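Local coordinates for mandelate racemase/muconate lactonizing protein (Thermobispora bispora, PDB 3VC5) that probably dehydrates D-glucarate to 5-dehydro-4-deoxy-D-glucarate as a magnesium-dependent lyase of the mandelate racemase/muconate lactonizing enzyme family, at residues L260-D265 with I305-I310. Sequence-based numbering, arbitrary orientation.
Sequences LEYLED and IGVLLI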
loop_
_atom_site.group_PDB
_atom_site.type_symbol
_atom_site.label_atom_id
_atom_site.label_comp_id
_atom_site.label_asym_id
_atom_site.label_seq_id
_atom_site.Cartn_x
_atom_site.Cartn_y
_atom_site.Cartn_z
ATOM N N LEU A 260 28.867 -4.806 -9.925
ATOM C CA LEU A 260 27.765 -5.116 -8.974
ATOM C C LEU A 260 26.378 -4.622 -9.427
ATOM O O LEU A 260 26.237 -3.488 -9.899
ATOM C CB LEU A 260 28.079 -4.525 -7.584
ATOM C CG LEU A 260 29.325 -5.040 -6.852
ATOM C CD1 LEU A 260 29.551 -4.254 -5.566
ATOM C CD2 LEU A 260 29.285 -6.562 -6.566
ATOM N N GLU A 261 25.365 -5.473 -9.273
ATOM C CA GLU A 261 23.956 -5.091 -9.398
ATOM C C GLU A 261 23.698 -4.000 -8.345
ATOM O O GLU A 261 23.044 -2.985 -8.618
ATOM C CB GLU A 261 23.057 -6.318 -9.145
ATOM C CG GLU A 261 21.562 -6.055 -9.234
ATOM C CD GLU A 261 20.724 -7.279 -8.890
ATOM O OE1 GLU A 261 21.251 -8.222 -8.246
ATOM O OE2 GLU A 261 19.523 -7.307 -9.271
ATOM N N TYR A 262 24.215 -4.230 -7.135
ATOM C CA TYR A 262 24.159 -3.250 -6.045
ATOM C C TYR A 262 25.164 -3.598 -4.943
ATOM O O TYR A 262 25.616 -4.758 -4.838
ATOM C CB TYR A 262 22.724 -3.051 -5.490
ATOM C CG TYR A 262 21.935 -4.252 -4.991
ATOM C CD1 TYR A 262 20.783 -4.676 -5.679
ATOM C CD2 TYR A 262 22.289 -4.937 -3.813
ATOM C CE1 TYR A 262 20.027 -5.727 -5.222
ATOM C CE2 TYR A 262 21.524 -6.031 -3.354
ATOM C CZ TYR A 262 20.386 -6.398 -4.066
ATOM O OH TYR A 262 19.589 -7.450 -3.653
ATOM N N LEU A 263 25.539 -2.593 -4.150
ATOM C CA LEU A 263 26.435 -2.788 -3.013
ATOM C C LEU A 263 25.547 -2.647 -1.760
ATOM O O LEU A 263 24.970 -1.596 -1.516
ATOM C CB LEU A 263 27.579 -1.745 -3.038
ATOM C CG LEU A 263 28.556 -1.709 -1.860
ATOM C CD1 LEU A 263 29.225 -3.093 -1.663
ATOM C CD2 LEU A 263 29.623 -0.587 -2.041
ATOM N N GLU A 264 25.448 -3.702 -0.969
ATOM C CA GLU A 264 24.448 -3.779 0.092
ATOM C C GLU A 264 25.079 -3.457 1.444
ATOM O O GLU A 264 26.035 -4.115 1.858
ATOM C CB GLU A 264 23.912 -5.212 0.107
ATOM C CG GLU A 264 22.779 -5.455 1.040
ATOM C CD GLU A 264 22.246 -6.868 0.873
ATOM O OE1 GLU A 264 22.179 -7.342 -0.270
ATOM O OE2 GLU A 264 21.892 -7.492 1.877
ATOM N N ASP A 265 24.578 -2.416 2.121
ATOM C CA ASP A 265 25.077 -2.075 3.469
ATOM C C ASP A 265 26.592 -2.060 3.628
ATOM O O ASP A 265 27.146 -2.745 4.488
ATOM C CB ASP A 265 24.463 -3.024 4.497
ATOM C CG ASP A 265 22.994 -2.709 4.714
ATOM O OD1 ASP A 265 22.681 -1.482 4.854
ATOM O OD2 ASP A 265 22.167 -3.648 4.693
ATOM N N ILE A 305 19.981 4.887 -0.167
ATOM C CA ILE A 305 19.799 3.662 -0.964
ATOM C C ILE A 305 19.079 3.918 -2.268
ATOM O O ILE A 305 18.283 4.850 -2.392
ATOM C CB ILE A 305 19.032 2.572 -0.213
ATOM C CG1 ILE A 305 17.598 3.055 0.059
ATOM C CG2 ILE A 305 19.813 2.133 1.052
ATOM C CD1 ILE A 305 16.687 2.050 0.776
ATOM N N GLY A 306 19.363 3.046 -3.236
ATOM C CA GLY A 306 18.590 2.944 -4.434
ATOM C C GLY A 306 17.733 1.686 -4.404
ATOM O O GLY A 306 16.810 1.560 -5.221
ATOM N N VAL A 307 18.041 0.747 -3.492
ATOM C CA VAL A 307 17.344 -0.546 -3.409
ATOM C C VAL A 307 17.035 -0.875 -1.943
ATOM O O VAL A 307 17.941 -0.869 -1.101
ATOM C CB VAL A 307 18.197 -1.690 -3.995
ATOM C CG1 VAL A 307 17.432 -3.008 -3.924
ATOM C CG2 VAL A 307 18.606 -1.380 -5.442
ATOM N N LEU A 308 15.765 -1.149 -1.639
ATOM C CA LEU A 308 15.365 -1.622 -0.307
ATOM C C LEU A 308 15.165 -3.148 -0.385
ATOM O O LEU A 308 14.447 -3.620 -1.275
ATOM C CB LEU A 308 14.032 -0.996 0.135
ATOM C CG LEU A 308 13.524 -1.477 1.493
ATOM C CD1 LEU A 308 14.541 -1.106 2.598
ATOM C CD2 LEU A 308 12.141 -0.866 1.774
ATOM N N LEU A 309 15.766 -3.903 0.536
ATOM C CA LEU A 309 15.428 -5.331 0.672
ATOM C C LEU A 309 14.251 -5.357 1.640
ATOM O O LEU A 309 14.407 -5.079 2.829
ATOM C CB LEU A 309 16.600 -6.140 1.247
ATOM C CG LEU A 309 17.658 -6.603 0.229
ATOM C CD1 LEU A 309 18.484 -5.429 -0.339
ATOM C CD2 LEU A 309 18.576 -7.642 0.851
ATOM N N ILE A 310 13.068 -5.633 1.119
ATOM C CA ILE A 310 11.881 -5.785 1.955
ATOM C C ILE A 310 11.978 -7.158 2.656
ATOM O O ILE A 310 12.734 -8.057 2.232
ATOM C CB ILE A 310 10.622 -5.708 1.062
ATOM C CG1 ILE A 310 9.364 -5.398 1.871
ATOM C CG2 ILE A 310 10.401 -7.015 0.296
ATOM C CD1 ILE A 310 9.408 -3.995 2.487
#
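The side chains of Y262 and V307 cross at about a right angle inside the barrel: both V307 methyls pack obliquely against the CD1-CE1 bond of the phenol ring, CG2 at 4.0 Å from Y262 CD1 and CG1 at 4.0 Å from Y262 CE1. The ring reaches across because its CG sits between backbone N and carbonyl carbon (chi1 55°). At its far end L309 comes in obliquely, CD1 lying 4.0 Å from Y262 OH, while that hydroxyl is hydrogen-bonded to S336 on strand 334-337. Cutting Y262 back to an alanine removes the ring, which would probably leave the V307 methyls and L309 CD1 without that neighbour and S336 without this hydrogen-bonding partner. E264, extended with CG anti to the backbone N (chi1 -174°), runs crosswise to L309 and brings its carboxylate against the other methyl, with OE2 3.5 Å from L309 CD2. Its OE1 lies in the plane of the Y262 ring, at the edge. OE2 takes its charge partner from K209, in a salt bridge. No hydrogen bond joins the two strands, whose axes come no closer than 9.3 Å, with strand 284-286 between them. This is the interior of the enolase-superfamily (β/α)7β barrel, where E264 belongs to the magnesium site with D239 and N287.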